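Local atomic coordinates of metallo-beta-lactamase (Chryseobacterium indologenes, PDB entry 3L6N), a protein that hydrolyses the beta-lactam ring of penicillins, cephalosporins and carbapenems as a zinc-dependent class B beta-lactamase, conferring resistance to these antibiotics. Residues 209-212 / 213-216; 122-126 / 127-131; 103-107 / 108-112. All blocks are in the same frame, centred on the assembly; numbering follows the deposited sequence. Where two conformers were deposited one is given.

Contact 1 of 3, residues 209-212 / 213-216; sequences VEHT and LELL. With SO4 (sulfate ion), chain E.
L215 lies over one face of the H211 imidazole, one turn further along the same helix. Its CG sits 4.1 Å from the H211 ring centroid and 27° off the ring normal, a CH-pi contact over the face, while L215 CD1 comes to 3.7 Å from H211 CE1. A chi1 of -163° sets the H211 ring beside its own carbonyl carbon, and its far end thereby comes back near the next turn, although the CB itself points away from it. H211 ND1 is hydrogen-bonded to the carbonyl of S162, which helps to fix the rotation of the ring. E214 approaches the imidazole obliquely, with its OE2 4.2 Å from H211 CD2.

The backbone is the C-terminal helix 208-217 of the metallo-beta-lactamase fold, and i to i+4 bonds run through it, such as L215 N to H211 O at 2.9 Å. Near its start, V209 N donates to two oxygens of a sulfate, probably from the crystallisation liquor; H208 N binds the same ion.

On the buried side T212 and L216 lie alongside each other, pointing the same way, with T212 CG2 4.0 Å from L216 CD1. T212 OG1 bonds H208 O and the backbone N of K161, a probable beta-lactam-binding residue. L213 packs on I183 and N184 of helix 179-189, and E210 forms a salt bridge with K187 from that helix.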
loop_
_atom_site.group_PDB
_atom_site.type_symbol
_atom_site.label_atom_id
_atom_site.label_comp_id
_atom_site.label_asym_id
_atom_site.label_seq_id
_atom_site.Cartn_x
_atom_site.Cartn_y
_atom_site.Cartn_z
ATOM N N VAL A 209 0.740 14.552 5.353
ATOM C CA VAL A 209 0.276 15.323 4.197
ATOM C C VAL A 209 0.984 16.690 4.116
ATOM O O VAL A 209 1.507 17.066 3.064
ATOM C CB VAL A 209 -1.262 15.491 4.225
ATOM C CG1 VAL A 209 -1.740 16.500 3.182
ATOM C CG2 VAL A 209 -1.946 14.153 4.030
ATOM N N GLU A 210 1.020 17.415 5.234
ATOM C CA GLU A 210 1.647 18.734 5.252
ATOM C C GLU A 210 3.139 18.640 5.000
ATOM O O GLU A 210 3.719 19.498 4.320
ATOM C CB GLU A 210 1.369 19.464 6.573
ATOM C CG GLU A 210 -0.031 20.056 6.672
ATOM C CD GLU A 210 -0.381 20.968 5.500
ATOM O OE1 GLU A 210 0.428 21.867 5.149
ATOM O OE2 GLU A 210 -1.472 20.781 4.926
ATOM N N HIS A 211 3.770 17.592 5.524
ATOM C CA HIS A 211 5.186 17.412 5.305
ATOM C C HIS A 211 5.513 17.029 3.860
ATOM O O HIS A 211 6.582 17.374 3.352
ATOM C CB HIS A 211 5.803 16.413 6.276
ATOM C CG HIS A 211 7.291 16.510 6.335
ATOM N ND1 HIS A 211 8.127 15.480 5.969
ATOM C CD2 HIS A 211 8.095 17.547 6.669
ATOM C CE1 HIS A 211 9.382 15.867 6.100
ATOM N NE2 HIS A 211 9.390 17.117 6.526
ATOM N N THR A 212 4.600 16.298 3.218
ATOM C CA THR A 212 4.741 15.967 1.795
ATOM C C THR A 212 4.800 17.242 0.953
ATOM O O THR A 212 5.682 17.387 0.105
ATOM C CB THR A 212 3.627 15.017 1.300
ATOM O OG1 THR A 212 3.646 13.827 2.094
ATOM C CG2 THR A 212 3.843 14.627 -0.167
ATOM N N LEU A 213 3.865 18.151 1.205
ATOM C CA LEU A 213 3.847 19.453 0.527
ATOM C C LEU A 213 5.130 20.247 0.771
ATOM O O LEU A 213 5.673 20.866 -0.148
ATOM C CB LEU A 213 2.620 20.257 0.950
ATOM C CG LEU A 213 1.273 19.704 0.492
ATOM C CD1 LEU A 213 0.115 20.424 1.153
ATOM C CD2 LEU A 213 1.148 19.760 -1.031
ATOM N N GLU A 214 5.623 20.211 2.005
ATOM C CA GLU A 214 6.885 20.865 2.327
ATOM C C GLU A 214 8.073 20.308 1.538
ATOM O O GLU A 214 8.876 21.071 0.982
ATOM C CB GLU A 214 7.157 20.809 3.830
ATOM C CG GLU A 214 8.380 21.593 4.219
ATOM C CD GLU A 214 8.574 21.684 5.717
ATOM O OE1 GLU A 214 9.739 21.725 6.137
ATOM O OE2 GLU A 214 7.575 21.721 6.464
ATOM N N LEU A 215 8.184 18.981 1.471
ATOM C CA LEU A 215 9.282 18.345 0.740
ATOM C C LEU A 215 9.216 18.644 -0.759
ATOM O O LEU A 215 10.247 18.769 -1.420
ATOM C CB LEU A 215 9.294 16.831 0.982
ATOM C CG LEU A 215 9.701 16.355 2.382
ATOM C CD1 LEU A 215 9.440 14.854 2.527
ATOM C CD2 LEU A 215 11.162 16.678 2.706
ATOM N N LEU A 216 7.998 18.768 -1.273
ATOM C CA LEU A 216 7.774 19.095 -2.676
ATOM C C LEU A 216 8.217 20.524 -2.979
ATOM O O LEU A 216 8.765 20.792 -4.048
ATOM C CB LEU A 216 6.304 18.892 -3.052
ATOM C CG LEU A 216 5.868 17.429 -3.229
ATOM C CD1 LEU A 216 4.356 17.290 -3.172
ATOM C CD2 LEU A 216 6.409 16.874 -4.535
HETATM S S SO4 E . -1.471 13.162 7.940
HETATM O O1 SO4 E . -1.357 12.452 6.671
HETATM O O2 SO4 E . -2.860 13.163 8.395
HETATM O O3 SO4 E . -0.646 12.485 8.927
HETATM O O4 SO4 E . -1.021 14.533 7.732
#

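Contact 2 of 3, residues 122-126 / 127-131; sequences PYRIG and GEEFV
Y123 and F130 are directly paired across a hairpin, and the contact is tightest where the Y123 methylene rests on the F130 ring. Y123 CB stands 3.8 Å from the F130 ring centroid, a CH-pi contact over one face. The two aromatic planes are nearly parallel, at 14°, but slid so far apart that the rings barely overlap. F130 reaches under its neighbour because its CG lies between the backbone N and the carbonyl carbon (chi1 51°), turning the ring back across the opposite strand. I125 CG2 then meets the edge of the same ring, 3.9 Å from F130 CE2. Beyond the hairpin, F45 and F73 pack edge-to-face with F130, and L36, V146 and F148 add to its burial.

The face carrying R124 and E129 is looser. These side chains run side by side, touching through R124 CG and E129 CG at 4.1 Å. Their charges do not form a salt bridge: E129 OE1 lies well out of the guanidinium plane, 4.4 Å from R124 NH2. A water mediates instead, accepting from R124 NH2 at 2.8 Å and donating weakly to E129 OE1. P122 CB sits over one guanidinium face. At the turn, a second water donates to both G126 O and E128 OE2, and N14 and Y151 also bind the E128 carboxylate.

Paired backbone bonds join Y123 with F130 and I125 with E128; Y123 N to F130 O is almost straight, at 177°. Between these strands, G126 and G127, both with positive phi, form the corners of the turn. The whole is a beta hairpin with a two-residue type I' turn, on the outermost strand of the five-stranded sheet within this chain, part of the metallo-beta-lactamase fold.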
loop_
_atom_site.group_PDB
_atom_site.type_symbol
_atom_site.label_atom_id
_atom_site.label_comp_id
_atom_site.label_asym_id
_atom_site.label_seq_id
_atom_site.Cartn_x
_atom_site.Cartn_y
_atom_site.Cartn_z
ATOM N N PRO A 122 -16.893 0.941 -4.119
ATOM C CA PRO A 122 -16.700 0.060 -2.974
ATOM C C PRO A 122 -16.348 -1.376 -3.365
ATOM O O PRO A 122 -16.910 -1.945 -4.312
ATOM C CB PRO A 122 -18.072 0.084 -2.271
ATOM C CG PRO A 122 -18.672 1.400 -2.667
ATOM C CD PRO A 122 -18.204 1.622 -4.079
ATOM N N TYR A 123 -15.379 -1.940 -2.646
ATOM C CA TYR A 123 -15.128 -3.370 -2.637
ATOM C C TYR A 123 -15.614 -3.899 -1.308
ATOM O O TYR A 123 -15.340 -3.291 -0.262
ATOM C CB TYR A 123 -13.634 -3.659 -2.761
ATOM C CG TYR A 123 -13.152 -3.614 -4.176
ATOM C CD1 TYR A 123 -13.231 -4.740 -4.992
ATOM C CD2 TYR A 123 -12.633 -2.435 -4.715
ATOM C CE1 TYR A 123 -12.805 -4.697 -6.313
ATOM C CE2 TYR A 123 -12.199 -2.388 -6.029
ATOM C CZ TYR A 123 -12.289 -3.521 -6.818
ATOM O OH TYR A 123 -11.872 -3.478 -8.124
ATOM N N ARG A 124 -16.337 -5.013 -1.355
ATOM C CA ARG A 124 -16.842 -5.656 -0.134
ATOM C C ARG A 124 -16.464 -7.122 -0.142
ATOM O O ARG A 124 -16.766 -7.853 -1.095
ATOM C CB ARG A 124 -18.375 -5.511 -0.032
ATOM C CG ARG A 124 -18.872 -4.083 0.037
ATOM C CD ARG A 124 -20.406 -4.027 0.073
ATOM N NE ARG A 124 -20.862 -2.640 0.011
ATOM C CZ ARG A 124 -21.029 -1.962 -1.128
ATOM N NH1 ARG A 124 -20.767 -2.528 -2.297
ATOM N NH2 ARG A 124 -21.440 -0.702 -1.093
ATOM N N ILE A 125 -15.783 -7.556 0.918
ATOM C CA ILE A 125 -15.389 -8.949 1.057
ATOM C C ILE A 125 -15.441 -9.305 2.542
ATOM O O ILE A 125 -14.982 -8.531 3.387
ATOM C CB ILE A 125 -13.982 -9.203 0.447
ATOM C CG1 ILE A 125 -13.420 -10.570 0.859
ATOM C CG2 ILE A 125 -13.040 -8.101 0.828
ATOM C CD1 ILE A 125 -12.577 -11.220 -0.212
ATOM N N GLY A 126 -16.041 -10.456 2.843
ATOM C CA GLY A 126 -16.121 -10.952 4.218
ATOM C C GLY A 126 -16.622 -9.959 5.254
ATOM O O GLY A 126 -16.151 -9.954 6.389
ATOM N N GLY A 127 -17.587 -9.123 4.875
ATOM C CA GLY A 127 -18.202 -8.159 5.792
ATOM C C GLY A 127 -17.424 -6.872 5.989
ATOM O O GLY A 127 -17.781 -6.038 6.830
ATOM N N GLU A 128 -16.340 -6.722 5.229
ATOM C CA GLU A 128 -15.508 -5.525 5.266
ATOM C C GLU A 128 -15.663 -4.743 3.967
ATOM O O GLU A 128 -16.069 -5.305 2.951
ATOM C CB GLU A 128 -14.030 -5.910 5.445
ATOM C CG GLU A 128 -13.731 -6.670 6.747
ATOM C CD GLU A 128 -13.962 -5.850 8.019
ATOM O OE1 GLU A 128 -13.806 -4.605 8.012
ATOM O OE2 GLU A 128 -14.298 -6.473 9.051
ATOM N N GLU A 129 -15.308 -3.464 4.006
ATOM C CA GLU A 129 -15.482 -2.568 2.860
ATOM C C GLU A 129 -14.304 -1.622 2.711
ATOM O O GLU A 129 -13.749 -1.148 3.697
ATOM C CB GLU A 129 -16.767 -1.759 3.051
ATOM C CG GLU A 129 -17.190 -0.882 1.898
ATOM C CD GLU A 129 -18.353 0.030 2.287
ATOM O OE1 GLU A 129 -18.536 1.067 1.627
ATOM O OE2 GLU A 129 -19.072 -0.290 3.258
ATOM N N PHE A 130 -13.925 -1.345 1.466
ATOM C CA PHE A 130 -12.910 -0.318 1.197
ATOM C C PHE A 130 -13.076 0.232 -0.213
ATOM O O PHE A 130 -13.820 -0.327 -1.015
ATOM C CB PHE A 130 -11.489 -0.883 1.412
ATOM C CG PHE A 130 -11.238 -2.177 0.690
ATOM C CD1 PHE A 130 -10.645 -2.181 -0.570
ATOM C CD2 PHE A 130 -11.606 -3.400 1.266
ATOM C CE1 PHE A 130 -10.415 -3.381 -1.246
ATOM C CE2 PHE A 130 -11.380 -4.600 0.604
ATOM C CZ PHE A 130 -10.789 -4.594 -0.662
ATOM N N VAL A 131 -12.400 1.343 -0.493
ATOM C CA VAL A 131 -12.451 1.976 -1.811
ATOM C C VAL A 131 -11.021 2.265 -2.249
ATOM O O VAL A 131 -10.264 2.867 -1.506
ATOM C CB VAL A 131 -13.255 3.297 -1.779
ATOM C CG1 VAL A 131 -13.256 3.975 -3.171
ATOM C CG2 VAL A 131 -14.693 3.059 -1.304
HETATM O O HOH W 1 -21.395 0.640 1.330
HETATM O O HOH W 2 -15.590 -8.842 8.908
#

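Contact 3 of 3, residues 103-107 / 108-112; sequences EFLKK and DGKAT
L105 O accepts the N-H of K110, 2.8 Å from K110 N, in the 6-to-1 bond that closes helix 99-107. The same oxygen also takes a weak bond from D108 N, whose main acceptor is F104 O at 2.9 Å. G109 N donates to K106 O at 3.0 Å, approaching from above the carbonyl plane rather than along a lone pair; this is the 5-to-2 bond. With G109 at positive phi (79°), the pair K110 N to L105 O and G109 N to K106 O makes a Schellman motif.

The chain leaving the helix folds back on L105, whose CD1 lies 3.4 Å from A111 O. L105 CD2 touches K110 CD at 3.8 Å, the two side chains crossing at about a right angle. T112 CG2 packs against L105 CB, and T112 O accepts from N89. On the other side, K107 NZ and D108 OD1 are 5.2 Å apart, too far for direct pairing; a water accepts from K107 NZ and donates to D108 OD1. The lysine arrives there through bends at chi2 and chi4.

K110, by contrast, runs extended beyond CG, and its NZ makes a salt bridge to D79. The last-turn carbonyls of F104, L105 and K106 are thus met by backbone N-H groups, while the K110 ammonium is committed elsewhere: its charge is probably largely offset by D79, in the loop that bears the zinc ligands H78 and D80.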
loop_
_atom_site.group_PDB
_atom_site.type_symbol
_atom_site.label_atom_id
_atom_site.label_comp_id
_atom_site.label_asym_id
_atom_site.label_seq_id
_atom_site.Cartn_x
_atom_site.Cartn_y
_atom_site.Cartn_z
ATOM N N GLU A 103 -0.183 -2.179 -16.890
ATOM C CA GLU A 103 0.590 -1.755 -18.053
ATOM C C GLU A 103 2.053 -1.554 -17.682
ATOM O O GLU A 103 2.945 -1.914 -18.449
ATOM C CB GLU A 103 0.019 -0.468 -18.624
ATOM C CG GLU A 103 -1.222 -0.684 -19.457
ATOM C CD GLU A 103 -2.043 0.579 -19.611
ATOM O OE1 GLU A 103 -1.596 1.665 -19.177
ATOM O OE2 GLU A 103 -3.153 0.479 -20.172
ATOM N N PHE A 104 2.299 -0.989 -16.497
ATOM C CA PHE A 104 3.666 -0.813 -16.011
ATOM C C PHE A 104 4.336 -2.150 -15.682
ATOM O O PHE A 104 5.492 -2.364 -16.018
ATOM C CB PHE A 104 3.696 0.085 -14.770
ATOM C CG PHE A 104 3.523 1.561 -15.054
ATOM C CD1 PHE A 104 3.322 2.438 -13.992
ATOM C CD2 PHE A 104 3.568 2.079 -16.352
ATOM C CE1 PHE A 104 3.186 3.806 -14.196
ATOM C CE2 PHE A 104 3.423 3.462 -16.582
ATOM C CZ PHE A 104 3.232 4.330 -15.493
ATOM N N LEU A 105 3.606 -3.044 -15.011
ATOM C CA LEU A 105 4.136 -4.363 -14.684
ATOM C C LEU A 105 4.546 -5.120 -15.943
ATOM O O LEU A 105 5.640 -5.670 -16.015
ATOM C CB LEU A 105 3.116 -5.173 -13.877
ATOM C CG LEU A 105 2.870 -4.698 -12.442
ATOM C CD1 LEU A 105 1.602 -5.350 -11.883
ATOM C CD2 LEU A 105 4.083 -4.967 -11.553
ATOM N N LYS A 106 3.664 -5.114 -16.938
ATOM C CA LYS A 106 3.933 -5.791 -18.202
ATOM C C LYS A 106 5.157 -5.184 -18.915
ATOM O O LYS A 106 6.040 -5.913 -19.378
ATOM C CB LYS A 106 2.683 -5.740 -19.081
ATOM C CG LYS A 106 2.758 -6.551 -20.363
ATOM C CD LYS A 106 2.876 -8.053 -20.097
ATOM C CE LYS A 106 2.470 -8.883 -21.320
ATOM N NZ LYS A 106 3.286 -8.596 -22.542
ATOM N N LYS A 107 5.202 -3.855 -18.990
ATOM C CA LYS A 107 6.336 -3.126 -19.584
ATOM C C LYS A 107 7.653 -3.500 -18.895
ATOM O O LYS A 107 8.710 -3.627 -19.543
ATOM C CB LYS A 107 6.077 -1.612 -19.495
ATOM C CG LYS A 107 7.232 -0.691 -19.885
ATOM C CD LYS A 107 7.489 -0.701 -21.372
ATOM C CE LYS A 107 8.313 0.519 -21.791
ATOM N NZ LYS A 107 9.717 0.408 -21.272
ATOM N N ASP A 108 7.588 -3.691 -17.580
ATOM C CA ASP A 108 8.781 -4.009 -16.793
ATOM C C ASP A 108 9.090 -5.515 -16.723
ATOM O O ASP A 108 10.032 -5.920 -16.043
ATOM C CB ASP A 108 8.680 -3.396 -15.381
ATOM C CG ASP A 108 8.811 -1.871 -15.381
ATOM O OD1 ASP A 108 9.187 -1.278 -16.415
ATOM O OD2 ASP A 108 8.556 -1.243 -14.326
ATOM N N GLY A 109 8.319 -6.332 -17.440
ATOM C CA GLY A 109 8.562 -7.779 -17.506
ATOM C C GLY A 109 8.066 -8.564 -16.300
ATOM O O GLY A 109 8.531 -9.683 -16.039
ATOM N N LYS A 110 7.103 -7.995 -15.582
ATOM C CA LYS A 110 6.611 -8.600 -14.335
ATOM C C LYS A 110 5.209 -9.183 -14.496
ATOM O O LYS A 110 4.501 -8.873 -15.452
ATOM C CB LYS A 110 6.610 -7.580 -13.192
ATOM C CG LYS A 110 7.949 -6.937 -12.874
ATOM C CD LYS A 110 7.728 -5.809 -11.853
ATOM C CE LYS A 110 9.001 -5.059 -11.491
ATOM N NZ LYS A 110 8.675 -3.853 -10.655
ATOM N N ALA A 111 4.807 -10.028 -13.548
ATOM C CA ALA A 111 3.459 -10.578 -13.536
ATOM C C ALA A 111 2.420 -9.488 -13.319
ATOM O O ALA A 111 2.671 -8.504 -12.620
ATOM C CB ALA A 111 3.330 -11.660 -12.458
ATOM N N THR A 112 1.266 -9.664 -13.942
ATOM C CA THR A 112 0.145 -8.740 -13.800
ATOM C C THR A 112 -0.930 -9.348 -12.904
ATOM O O THR A 112 -0.889 -10.550 -12.592
ATOM C CB THR A 112 -0.455 -8.398 -15.160
ATOM O OG1 THR A 112 -0.724 -9.612 -15.885
ATOM C CG2 THR A 112 0.522 -7.527 -15.958
HETATM O O HOH W 3 10.492 -0.437 -18.605
#

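Along the chain the contacts come in the order 3, 2, 1, each joining directly consecutive segments, so they follow in series and neither nest nor cross. Contact 3 ends helix 99-107 and turns the chain toward strand 115-116 at the edge of the seven-stranded sheet. Soon afterwards contact 2 closes the hairpin 122-125/128-133, which begins the five-stranded sheet and packs against strand 27-38 of the other. Contact 1 lies within the final helix, 208-217, against helix 179-189. They remain separate: nearest atoms are about 13 Å apart between contacts 2 and 3, and about 15 Å between contacts 1 and 2.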